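Local coordinates for protein adenylyltransferase thiF (Escherichia coli, PDB 1ZFN) that catalyses the ATP-dependent adenylation of the C-terminal glycine of the sulfur carrier protein ThiS during thiamine diphosphate biosynthesis, at residues A[8-13]-A[95-100]; A[82-87]-A[104-109]; A[147-152]-A[205-210]. All blocks are in the same frame, centred on the assembly; numbering follows the deposited sequence.

Interaction 1. Residues A[8-13]-A[95-100]; sequences FMRYSR and QLNPDI. With ATP (adenosine-5'-triphosphate), chain H.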
loop_
_atom_site.group_PDB
_atom_site.type_symbol
_atom_site.label_atom_id
_atom_site.label_comp_id
_atom_site.label_asym_id
_atom_site.label_seq_id
_atom_site.Cartn_x
_atom_site.Cartn_y
_atom_site.Cartn_z
ATOM N N PHE A 8 -10.901 6.116 21.422
ATOM C CA PHE A 8 -9.873 5.288 22.020
ATOM C C PHE A 8 -9.866 3.891 21.410
ATOM O O PHE A 8 -8.809 3.312 21.173
ATOM C CB PHE A 8 -10.089 5.170 23.528
ATOM C CG PHE A 8 -9.256 4.100 24.156
ATOM C CD1 PHE A 8 -7.935 4.353 24.520
ATOM C CD2 PHE A 8 -9.762 2.810 24.299
ATOM C CE1 PHE A 8 -7.115 3.323 25.014
ATOM C CE2 PHE A 8 -8.966 1.770 24.788
ATOM C CZ PHE A 8 -7.632 2.024 25.149
ATOM N N MET A 9 -11.053 3.350 21.166
ATOM C CA MET A 9 -11.174 2.014 20.614
ATOM C C MET A 9 -10.697 1.981 19.171
ATOM O O MET A 9 -9.854 1.160 18.800
ATOM C CB MET A 9 -12.624 1.559 20.698
ATOM C CG MET A 9 -12.782 0.063 20.709
ATOM S SD MET A 9 -11.842 -0.708 22.042
ATOM C CE MET A 9 -11.167 -2.115 21.186
ATOM N N ARG A 10 -11.241 2.886 18.365
ATOM C CA ARG A 10 -10.884 2.995 16.958
ATOM C C ARG A 10 -9.375 3.135 16.720
ATOM O O ARG A 10 -8.811 2.452 15.862
ATOM C CB ARG A 10 -11.647 4.170 16.350
ATOM C CG ARG A 10 -10.941 4.923 15.259
ATOM C CD ARG A 10 -11.952 5.758 14.513
ATOM N NE ARG A 10 -12.942 4.880 13.902
ATOM C CZ ARG A 10 -13.850 5.273 13.015
ATOM N NH1 ARG A 10 -13.902 6.543 12.633
ATOM N NH2 ARG A 10 -14.697 4.393 12.496
ATOM N N TYR A 11 -8.722 4.001 17.491
ATOM C CA TYR A 11 -7.284 4.213 17.350
ATOM C C TYR A 11 -6.434 3.369 18.317
ATOM O O TYR A 11 -5.219 3.546 18.406
ATOM C CB TYR A 11 -6.970 5.700 17.522
ATOM C CG TYR A 11 -7.819 6.598 16.642
ATOM C CD1 TYR A 11 -8.649 7.565 17.199
ATOM C CD2 TYR A 11 -7.803 6.469 15.253
ATOM C CE1 TYR A 11 -9.444 8.387 16.404
ATOM C CE2 TYR A 11 -8.601 7.290 14.441
ATOM C CZ TYR A 11 -9.417 8.247 15.025
ATOM O OH TYR A 11 -10.203 9.067 14.240
ATOM N N SER A 12 -7.071 2.423 18.998
ATOM C CA SER A 12 -6.367 1.588 19.957
ATOM C C SER A 12 -5.020 1.028 19.497
ATOM O O SER A 12 -4.030 1.234 20.187
ATOM C CB SER A 12 -7.276 0.442 20.471
ATOM O OG SER A 12 -7.504 -0.597 19.531
ATOM N N ARG A 13 -4.963 0.345 18.349
ATOM C CA ARG A 13 -3.701 -0.249 17.869
ATOM C C ARG A 13 -2.608 0.792 17.703
ATOM O O ARG A 13 -1.415 0.492 17.788
ATOM C CB ARG A 13 -3.889 -0.948 16.524
ATOM C CG ARG A 13 -5.076 -1.856 16.434
ATOM C CD ARG A 13 -5.065 -2.950 17.472
ATOM N NE ARG A 13 -6.254 -2.839 18.313
ATOM C CZ ARG A 13 -6.950 -3.860 18.803
ATOM N NH1 ARG A 13 -6.596 -5.104 18.539
ATOM N NH2 ARG A 13 -8.002 -3.624 19.571
ATOM N N GLN A 95 -17.051 6.967 5.154
ATOM C CA GLN A 95 -17.598 5.700 5.613
ATOM C C GLN A 95 -16.570 4.910 6.408
ATOM O O GLN A 95 -16.921 4.044 7.209
ATOM C CB GLN A 95 -18.054 4.867 4.425
ATOM C CG GLN A 95 -19.244 5.432 3.703
ATOM C CD GLN A 95 -19.608 4.594 2.504
ATOM O OE1 GLN A 95 -19.694 3.370 2.596
ATOM N NE2 GLN A 95 -19.826 5.247 1.370
ATOM N N LEU A 96 -15.296 5.189 6.171
ATOM C CA LEU A 96 -14.249 4.498 6.898
ATOM C C LEU A 96 -14.136 5.145 8.268
ATOM O O LEU A 96 -14.104 4.465 9.291
ATOM C CB LEU A 96 -12.914 4.623 6.166
ATOM C CG LEU A 96 -11.704 4.087 6.936
ATOM C CD1 LEU A 96 -11.802 2.571 7.047
ATOM C CD2 LEU A 96 -10.430 4.506 6.231
ATOM N N ASN A 97 -14.079 6.474 8.270
ATOM C CA ASN A 97 -13.965 7.243 9.495
ATOM C C ASN A 97 -14.844 8.487 9.412
ATOM O O ASN A 97 -14.434 9.517 8.876
ATOM C CB ASN A 97 -12.517 7.660 9.719
ATOM C CG ASN A 97 -12.293 8.236 11.095
ATOM O OD1 ASN A 97 -13.065 9.076 11.556
ATOM N ND2 ASN A 97 -11.230 7.790 11.762
ATOM N N PRO A 98 -16.065 8.406 9.963
ATOM C CA PRO A 98 -17.034 9.509 9.966
ATOM C C PRO A 98 -16.610 10.657 10.873
ATOM O O PRO A 98 -16.993 11.810 10.662
ATOM C CB PRO A 98 -18.313 8.850 10.476
ATOM C CG PRO A 98 -18.087 7.362 10.270
ATOM C CD PRO A 98 -16.637 7.208 10.599
ATOM N N ASP A 99 -15.808 10.325 11.878
ATOM C CA ASP A 99 -15.343 11.299 12.859
ATOM C C ASP A 99 -14.131 12.115 12.431
ATOM O O ASP A 99 -13.374 12.589 13.282
ATOM C CB ASP A 99 -15.032 10.584 14.181
ATOM C CG ASP A 99 -16.089 9.551 14.552
ATOM O OD1 ASP A 99 -17.293 9.889 14.519
ATOM O OD2 ASP A 99 -15.714 8.401 14.880
ATOM N N ILE A 100 -13.947 12.288 11.123
ATOM C CA ILE A 100 -12.809 13.053 10.608
ATOM C C ILE A 100 -13.292 14.184 9.713
ATOM O O ILE A 100 -14.404 14.135 9.190
ATOM C CB ILE A 100 -11.824 12.130 9.819
ATOM C CG1 ILE A 100 -11.057 11.240 10.792
ATOM C CG2 ILE A 100 -10.793 12.953 9.068
ATOM C CD1 ILE A 100 -10.242 12.037 11.803
HETATM P PG ATP H . -6.383 -6.978 15.850
HETATM O O1G ATP H . -6.728 -8.056 16.734
HETATM O O2G ATP H . -7.114 -5.552 15.896
HETATM O O3G ATP H . -4.889 -6.991 16.052
HETATM P PB ATP H . -7.162 -8.783 13.627
HETATM O O1B ATP H . -6.676 -10.146 14.018
HETATM O O2B ATP H . -8.331 -8.787 12.670
HETATM O O3B ATP H . -6.639 -7.430 14.319
HETATM P PA ATP H . -4.750 -8.937 11.956
HETATM O O1A ATP H . -4.465 -8.335 10.709
HETATM O O2A ATP H . -3.584 -9.207 12.947
HETATM O O3A ATP H . -6.097 -8.208 12.499
HETATM O "O5'" ATP H . -5.388 -10.320 11.676
HETATM C "C5'" ATP H . -5.303 -10.964 10.498
HETATM C "C4'" ATP H . -6.516 -11.848 10.163
HETATM O "O4'" ATP H . -6.400 -13.218 9.986
HETATM C "C3'" ATP H . -7.797 -11.630 11.074
HETATM O "O3'" ATP H . -8.854 -11.004 10.389
HETATM C "C2'" ATP H . -7.837 -13.027 11.675
HETATM O "O2'" ATP H . -9.167 -13.262 12.058
HETATM C "C1'" ATP H . -7.433 -13.910 10.586
HETATM N N9 ATP H . -6.901 -15.251 10.903
HETATM C C8 ATP H . -5.959 -15.634 11.818
HETATM N N7 ATP H . -5.766 -16.963 11.740
HETATM C C5 ATP H . -6.579 -17.427 10.778
HETATM C C6 ATP H . -6.812 -18.728 10.251
HETATM N N6 ATP H . -6.157 -19.837 10.620
HETATM N N1 ATP H . -7.753 -18.860 9.235
HETATM C C2 ATP H . -8.462 -17.763 8.738
HETATM N N3 ATP H . -8.213 -16.507 9.262
HETATM C C4 ATP H . -7.302 -16.352 10.264
#
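Tyr11, with CG turned beside its backbone N (chi1 -51°), and Asn97, whose CG swings away from N (chi1 -169°), send their polar ends toward each other from opposite directions. The contact joins the N-terminal helices of this Rossmann-type ThiF/MoeB-family enzyme to the turn that follows helix 85-96. Asn97 ND2 donates to Tyr11 OH at 3.0 Å, nearly straight at 164°, and the hydroxyl oxygen lies in the amide plane. The same hydroxyl has Ile100 CD1 beside it at 3.8 Å, so a polar and an apolar neighbour share one end of the ring. Over one ring face lies the CG methylene of Arg10, whose chain runs on to set its guanidinium among Leu96, Pro98 and Asp99. Pro98 CD meets that group at the edge. Arg10 NH1 and Asp99 OD2 form a salt bridge, long at 3.4 Å and of charge alone, since no N-H aims at the oxygen; the exact place of NH1 is uncertain. Tyr11 also packs on Gln25 and Leu29 of helix 21-30, while Arg10 and Leu96 reach Leu67 and Phe76 of the second subunit. Beyond Tyr11 the chain delivers Arg13 to an ATP held mainly by that second subunit. NE and NH2 of Arg13 both grip Ser12 OG side-on in the guanidinium plane, fixing the group's rotation. A leucine in place of Arg13 would probably deprive the gamma-phosphate of a positive partner from across the dimer and leave Ser12 OG without its two donors. Arg13 NH1 stands 2.7 Å from the gamma-phosphate oxygen O2G.

Interaction 2. Residues A[82-87]-A[104-109]; sequences DRPKSQ and ALQQRL. With ATP (adenosine-5'-triphosphate), chain F.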
loop_
_atom_site.group_PDB
_atom_site.type_symbol
_atom_site.label_atom_id
_atom_site.label_comp_id
_atom_site.label_asym_id
_atom_site.label_seq_id
_atom_site.Cartn_x
_atom_site.Cartn_y
_atom_site.Cartn_z
ATOM N N ASP A 82 -16.744 7.501 -13.953
ATOM C CA ASP A 82 -17.186 8.823 -14.409
ATOM C C ASP A 82 -17.559 9.820 -13.317
ATOM O O ASP A 82 -17.702 11.017 -13.591
ATOM C CB ASP A 82 -18.346 8.706 -15.394
ATOM C CG ASP A 82 -17.930 8.086 -16.713
ATOM O OD1 ASP A 82 -16.920 8.547 -17.303
ATOM O OD2 ASP A 82 -18.623 7.141 -17.157
ATOM N N ARG A 83 -17.741 9.337 -12.090
ATOM C CA ARG A 83 -18.051 10.227 -10.984
ATOM C C ARG A 83 -16.712 10.862 -10.649
ATOM O O ARG A 83 -15.680 10.216 -10.768
ATOM C CB ARG A 83 -18.566 9.435 -9.791
ATOM C CG ARG A 83 -19.815 8.622 -10.068
ATOM C CD ARG A 83 -20.502 8.300 -8.756
ATOM N NE ARG A 83 -20.703 9.538 -8.006
ATOM C CZ ARG A 83 -20.570 9.665 -6.687
ATOM N NH1 ARG A 83 -20.238 8.618 -5.934
ATOM N NH2 ARG A 83 -20.730 10.862 -6.131
ATOM N N PRO A 84 -16.698 12.133 -10.240
ATOM C CA PRO A 84 -15.417 12.769 -9.916
ATOM C C PRO A 84 -14.654 12.126 -8.752
ATOM O O PRO A 84 -15.230 11.747 -7.730
ATOM C CB PRO A 84 -15.803 14.230 -9.665
ATOM C CG PRO A 84 -17.211 14.150 -9.246
ATOM C CD PRO A 84 -17.810 13.082 -10.106
ATOM N N LYS A 85 -13.346 12.005 -8.941
ATOM C CA LYS A 85 -12.469 11.386 -7.968
ATOM C C LYS A 85 -12.536 11.960 -6.562
ATOM O O LYS A 85 -12.708 11.214 -5.601
ATOM C CB LYS A 85 -11.029 11.431 -8.482
ATOM C CG LYS A 85 -10.768 10.478 -9.634
ATOM C CD LYS A 85 -9.287 10.431 -10.010
ATOM C CE LYS A 85 -9.001 9.296 -10.998
ATOM N NZ LYS A 85 -7.546 9.021 -11.185
ATOM N N SER A 86 -12.387 13.276 -6.437
ATOM C CA SER A 86 -12.431 13.927 -5.128
ATOM C C SER A 86 -13.741 13.615 -4.409
ATOM O O SER A 86 -13.740 13.250 -3.237
ATOM C CB SER A 86 -12.284 15.436 -5.280
ATOM O OG SER A 86 -13.346 15.957 -6.052
ATOM N N GLN A 87 -14.858 13.763 -5.109
ATOM C CA GLN A 87 -16.147 13.458 -4.512
ATOM C C GLN A 87 -16.173 12.013 -4.028
ATOM O O GLN A 87 -16.315 11.762 -2.830
ATOM C CB GLN A 87 -17.282 13.699 -5.511
ATOM C CG GLN A 87 -17.540 15.179 -5.762
ATOM C CD GLN A 87 -18.682 15.442 -6.734
ATOM O OE1 GLN A 87 -19.590 14.606 -6.905
ATOM N NE2 GLN A 87 -18.654 16.619 -7.366
ATOM N N ALA A 104 -13.423 17.904 -0.012
ATOM C CA ALA A 104 -13.226 17.527 -1.408
ATOM C C ALA A 104 -12.977 18.685 -2.374
ATOM O O ALA A 104 -13.878 19.477 -2.652
ATOM C CB ALA A 104 -14.424 16.712 -1.888
ATOM N N LEU A 105 -11.752 18.767 -2.891
ATOM C CA LEU A 105 -11.382 19.805 -3.855
ATOM C C LEU A 105 -11.383 19.277 -5.285
ATOM O O LEU A 105 -10.444 18.607 -5.715
ATOM C CB LEU A 105 -10.001 20.371 -3.545
ATOM C CG LEU A 105 -9.959 21.412 -2.437
ATOM C CD1 LEU A 105 -8.548 21.951 -2.321
ATOM C CD2 LEU A 105 -10.937 22.536 -2.759
ATOM N N GLN A 106 -12.445 19.591 -6.014
ATOM C CA GLN A 106 -12.600 19.167 -7.396
ATOM C C GLN A 106 -11.946 20.173 -8.349
ATOM O O GLN A 106 -12.639 20.917 -9.042
ATOM C CB GLN A 106 -14.087 19.039 -7.710
ATOM C CG GLN A 106 -14.403 18.640 -9.123
ATOM C CD GLN A 106 -15.838 18.930 -9.464
ATOM O OE1 GLN A 106 -16.266 20.087 -9.461
ATOM N NE2 GLN A 106 -16.603 17.884 -9.751
ATOM N N GLN A 107 -10.614 20.185 -8.390
ATOM C CA GLN A 107 -9.873 21.109 -9.248
ATOM C C GLN A 107 -8.388 20.765 -9.367
ATOM O O GLN A 107 -7.915 19.802 -8.774
ATOM C CB GLN A 107 -10.006 22.532 -8.700
ATOM C CG GLN A 107 -9.963 22.609 -7.176
ATOM C CD GLN A 107 -9.735 24.018 -6.655
ATOM O OE1 GLN A 107 -10.201 24.998 -7.237
ATOM N NE2 GLN A 107 -9.026 24.124 -5.539
ATOM N N ARG A 108 -7.659 21.550 -10.152
ATOM C CA ARG A 108 -6.224 21.344 -10.294
ATOM C C ARG A 108 -5.536 22.476 -9.547
ATOM O O ARG A 108 -5.511 23.619 -10.015
ATOM C CB ARG A 108 -5.799 21.375 -11.757
ATOM C CG ARG A 108 -6.030 20.087 -12.505
ATOM C CD ARG A 108 -5.428 20.198 -13.884
ATOM N NE ARG A 108 -5.681 19.020 -14.702
ATOM C CZ ARG A 108 -5.382 18.937 -15.995
ATOM N NH1 ARG A 108 -4.816 19.966 -16.614
ATOM N NH2 ARG A 108 -5.650 17.827 -16.670
ATOM N N LEU A 109 -4.981 22.163 -8.384
ATOM C CA LEU A 109 -4.325 23.185 -7.582
ATOM C C LEU A 109 -3.164 23.873 -8.288
ATOM O O LEU A 109 -2.207 23.228 -8.711
ATOM C CB LEU A 109 -3.858 22.591 -6.250
ATOM C CG LEU A 109 -4.992 22.170 -5.316
ATOM C CD1 LEU A 109 -4.445 21.872 -3.930
ATOM C CD2 LEU A 109 -6.010 23.287 -5.248
HETATM P PG ATP F . -3.269 7.098 -15.684
HETATM O O1G ATP F . -3.363 8.216 -16.559
HETATM O O2G ATP F . -4.180 5.836 -15.876
HETATM O O3G ATP F . -1.785 6.904 -15.706
HETATM P PB ATP F . -3.960 8.878 -13.518
HETATM O O1B ATP F . -3.143 10.096 -13.764
HETATM O O2B ATP F . -5.252 9.078 -12.803
HETATM O O3B ATP F . -3.636 7.490 -14.189
HETATM P PA ATP F . -2.003 8.645 -11.380
HETATM O O1A ATP F . -2.014 7.884 -10.210
HETATM O O2A ATP F . -0.663 8.936 -12.079
HETATM O O3A ATP F . -3.280 8.130 -12.224
HETATM O "O5'" ATP F . -2.675 10.028 -11.091
HETATM C "C5'" ATP F . -2.501 10.809 -10.004
HETATM C "C4'" ATP F . -3.634 11.840 -9.826
HETATM O "O4'" ATP F . -3.372 13.189 -9.615
HETATM C "C3'" ATP F . -4.803 11.783 -10.923
HETATM O "O3'" ATP F . -6.037 11.283 -10.465
HETATM C "C2'" ATP F . -4.602 13.158 -11.490
HETATM O "O2'" ATP F . -5.837 13.534 -12.024
HETATM C "C1'" ATP F . -4.226 13.998 -10.350
HETATM N N9 ATP F . -3.509 15.252 -10.622
HETATM C C8 ATP F . -2.461 15.496 -11.471
HETATM N N7 ATP F . -2.092 16.790 -11.399
HETATM C C5 ATP F . -2.907 17.393 -10.495
HETATM C C6 ATP F . -2.999 18.730 -10.007
HETATM N N6 ATP F . -2.198 19.732 -10.349
HETATM N N1 ATP F . -3.976 19.013 -9.063
HETATM C C2 ATP F . -4.855 18.038 -8.586
HETATM N N3 ATP F . -4.751 16.741 -9.070
HETATM C C4 ATP F . -3.805 16.424 -10.012
#
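Lys85 NZ, carried by the helix turn whose Ser86 packs on Leu105 and Gln106, is gripped by several groups at once: it donates to ATP O3' at 2.8 Å and, weakly, to the beta-phosphate oxygen O2B, and is also hydrogen-bonded to Gln73 OE1. Its chain runs extended beyond CG, so the amine spans from the start of helix 85-96 to both sugar and phosphate. That helix and strand 101-105 follow strand 56-60 in a beta-alpha-beta crossover of the Rossmann-type fold, and here the first turn of the helix packs on the end of the strand. Ser86 does most of the touching from the helix. Its OG, held between backbone N and carbonyl carbon (chi1 61°), rests 3.6 Å from Gln106 CA, and its CB lies against Leu105 O. Beside them, the methyl carbon Ala104 CB comes to 3.8 Å from Ser86 O. Gln106, extended beyond CG, reaches the start of the helix, where its NE2 lies 3.7 Å from Pro84 CB. Gln87 NE2 also approaches that nitrogen, at 3.4 Å, but both are donors and no bond joins them; their amide planes are turned 36° apart. Gln106 is the centre of an inverse gamma turn, marked by a weak bond from Gln107 N to Leu105 O. The strand ends at Leu105, and beyond this turn the chain passes along the adenine. Gln107 O comes to 3.5 Å from the ring carbon C2, and Leu109 N makes a weak, bent hydrogen bond of 3.4 Å to adenine N1.

Interaction 3. Residues A[147-152]-A[205-210]; sequences PLITAS and LEAIKL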
loop_
_atom_site.group_PDB
_atom_site.type_symbol
_atom_site.label_atom_id
_atom_site.label_comp_id
_atom_site.label_asym_id
_atom_site.label_seq_id
_atom_site.Cartn_x
_atom_site.Cartn_y
_atom_site.Cartn_z
ATOM N N PRO A 147 6.118 21.221 5.213
ATOM C CA PRO A 147 6.799 19.996 4.783
ATOM C C PRO A 147 6.122 19.388 3.559
ATOM O O PRO A 147 4.905 19.524 3.368
ATOM C CB PRO A 147 6.690 19.085 6.006
ATOM C CG PRO A 147 6.649 20.042 7.134
ATOM C CD PRO A 147 5.713 21.116 6.622
ATOM N N LEU A 148 6.925 18.715 2.738
ATOM C CA LEU A 148 6.431 18.087 1.524
ATOM C C LEU A 148 6.931 16.661 1.375
ATOM O O LEU A 148 8.132 16.405 1.443
ATOM C CB LEU A 148 6.869 18.902 0.311
ATOM C CG LEU A 148 6.606 18.291 -1.060
ATOM C CD1 LEU A 148 5.115 18.121 -1.282
ATOM C CD2 LEU A 148 7.198 19.202 -2.113
ATOM N N ILE A 149 5.996 15.738 1.185
ATOM C CA ILE A 149 6.322 14.330 0.975
ATOM C C ILE A 149 5.903 13.965 -0.446
ATOM O O ILE A 149 4.726 13.736 -0.719
ATOM C CB ILE A 149 5.563 13.408 1.928
ATOM C CG1 ILE A 149 5.920 13.734 3.372
ATOM C CG2 ILE A 149 5.910 11.967 1.608
ATOM C CD1 ILE A 149 5.071 13.007 4.388
ATOM N N THR A 150 6.871 13.913 -1.353
ATOM C CA THR A 150 6.585 13.588 -2.745
ATOM C C THR A 150 7.059 12.199 -3.151
ATOM O O THR A 150 8.091 11.711 -2.664
ATOM C CB THR A 150 7.232 14.614 -3.700
ATOM O OG1 THR A 150 6.924 14.257 -5.052
ATOM C CG2 THR A 150 8.748 14.646 -3.504
ATOM N N ALA A 151 6.295 11.572 -4.047
ATOM C CA ALA A 151 6.623 10.242 -4.556
ATOM C C ALA A 151 6.156 10.068 -6.004
ATOM O O ALA A 151 5.332 10.844 -6.503
ATOM C CB ALA A 151 5.987 9.171 -3.674
ATOM N N SER A 152 6.694 9.059 -6.683
ATOM C CA SER A 152 6.292 8.776 -8.063
ATOM C C SER A 152 6.492 7.304 -8.378
ATOM O O SER A 152 7.281 6.624 -7.716
ATOM C CB SER A 152 7.094 9.625 -9.053
ATOM O OG SER A 152 8.482 9.405 -8.889
ATOM N N LEU A 205 2.898 6.773 5.890
ATOM C CA LEU A 205 3.724 6.473 7.050
ATOM C C LEU A 205 4.547 7.699 7.398
ATOM O O LEU A 205 4.553 8.130 8.541
ATOM C CB LEU A 205 4.669 5.290 6.789
ATOM C CG LEU A 205 5.739 5.057 7.879
ATOM C CD1 LEU A 205 5.049 4.885 9.218
ATOM C CD2 LEU A 205 6.576 3.817 7.584
ATOM N N GLU A 206 5.228 8.271 6.411
ATOM C CA GLU A 206 6.059 9.447 6.645
ATOM C C GLU A 206 5.275 10.658 7.130
ATOM O O GLU A 206 5.805 11.476 7.879
ATOM C CB GLU A 206 6.846 9.821 5.381
ATOM C CG GLU A 206 7.775 8.724 4.895
ATOM C CD GLU A 206 8.797 8.297 5.936
ATOM O OE1 GLU A 206 9.159 7.097 5.946
ATOM O OE2 GLU A 206 9.247 9.152 6.734
ATOM N N ALA A 207 4.021 10.784 6.707
ATOM C CA ALA A 207 3.203 11.913 7.140
ATOM C C ALA A 207 2.775 11.692 8.588
ATOM O O ALA A 207 2.629 12.644 9.360
ATOM C CB ALA A 207 1.976 12.062 6.247
ATOM N N ILE A 208 2.574 10.432 8.958
ATOM C CA ILE A 208 2.173 10.116 10.319
ATOM C C ILE A 208 3.313 10.464 11.262
ATOM O O ILE A 208 3.117 11.164 12.253
ATOM C CB ILE A 208 1.830 8.615 10.488
ATOM C CG1 ILE A 208 0.401 8.335 10.001
ATOM C CG2 ILE A 208 2.048 8.194 11.950
ATOM C CD1 ILE A 208 -0.024 6.880 10.108
ATOM N N LYS A 209 4.507 9.975 10.941
ATOM C CA LYS A 209 5.688 10.222 11.761
ATOM C C LYS A 209 6.032 11.704 11.892
ATOM O O LYS A 209 6.434 12.153 12.956
ATOM C CB LYS A 209 6.874 9.451 11.190
ATOM C CG LYS A 209 6.747 7.965 11.369
ATOM C CD LYS A 209 7.368 7.195 10.215
ATOM C CE LYS A 209 8.812 7.567 10.002
ATOM N NZ LYS A 209 9.498 6.755 8.964
ATOM N N LEU A 210 5.871 12.460 10.814
ATOM C CA LEU A 210 6.168 13.885 10.836
ATOM C C LEU A 210 5.217 14.612 11.781
ATOM O O LEU A 210 5.639 15.436 12.598
ATOM C CB LEU A 210 6.039 14.471 9.430
ATOM C CG LEU A 210 7.279 15.164 8.856
ATOM C CD1 LEU A 210 8.476 14.214 8.853
ATOM C CD2 LEU A 210 6.966 15.636 7.449
#
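Ile149 meets helix 193-211 end-on with a single methyl group, CD1. With CG1 beside the backbone N (chi1 -61°) and the chain then extended, CD1 lands between Glu206 and Ala207, 3.7 Å from Ala207 CB and 3.8 Å from Glu206 CB, against the helix backbone itself. Further along, Leu210 brings its CD2 to Pro147 CB, just before the strand begins, at 3.7 Å; the same methyl stands a looser 4.5 Å from Ile149 CD1. Over strand residues 148-152 and helix residues 205-210 the two run nearly antiparallel (169°), their axes approaching to 9.5 Å, as in the layered packing of a Rossmann-type alpha/beta domain.

Glu206 gives only its aliphatic root to this apolar patch. Its bent chain carries the carboxylate away to Lys209, whose NZ meets OE1 at 3.1 Å from above the carboxylate plane. Arg222 of the same chain makes a salt bridge to OE1, and Ser229 of the second subunit a hydrogen bond, so the polar ends of Glu206 and Lys209 face the dimer interface, where Leu205 and Ile208 also pack on Pro194 of the second subunit.

Around the contact, Ile149 also packs on Val123 and Leu125 of strand 123-126 and on Leu160 of strand 157-163. Leu148 and Thr150 turn the other way, toward helix 131-143, which places strand 148-154 between two helices.

Interactions 1 and 2 take opposite ends of helix 85-96, their centres 24 Å apart, and each leads to a different nucleotide of the dimer. At 82-87 and 104-109 the chain grips its own ATP through Lys85 and Leu109, whereas 8-13 carries Arg13 to the ATP of the second subunit; by symmetry each active site is probably completed by both chains. Interaction 3 binds no nucleotide: it lies 21 and 22 Å from the other two centres, with nearest atoms about 9 and 11 Å away, in the middle of the sheet that interaction 2 meets at its edge. The Pro147 side chain is about 11 Å from that of the zinc ligand Cys171.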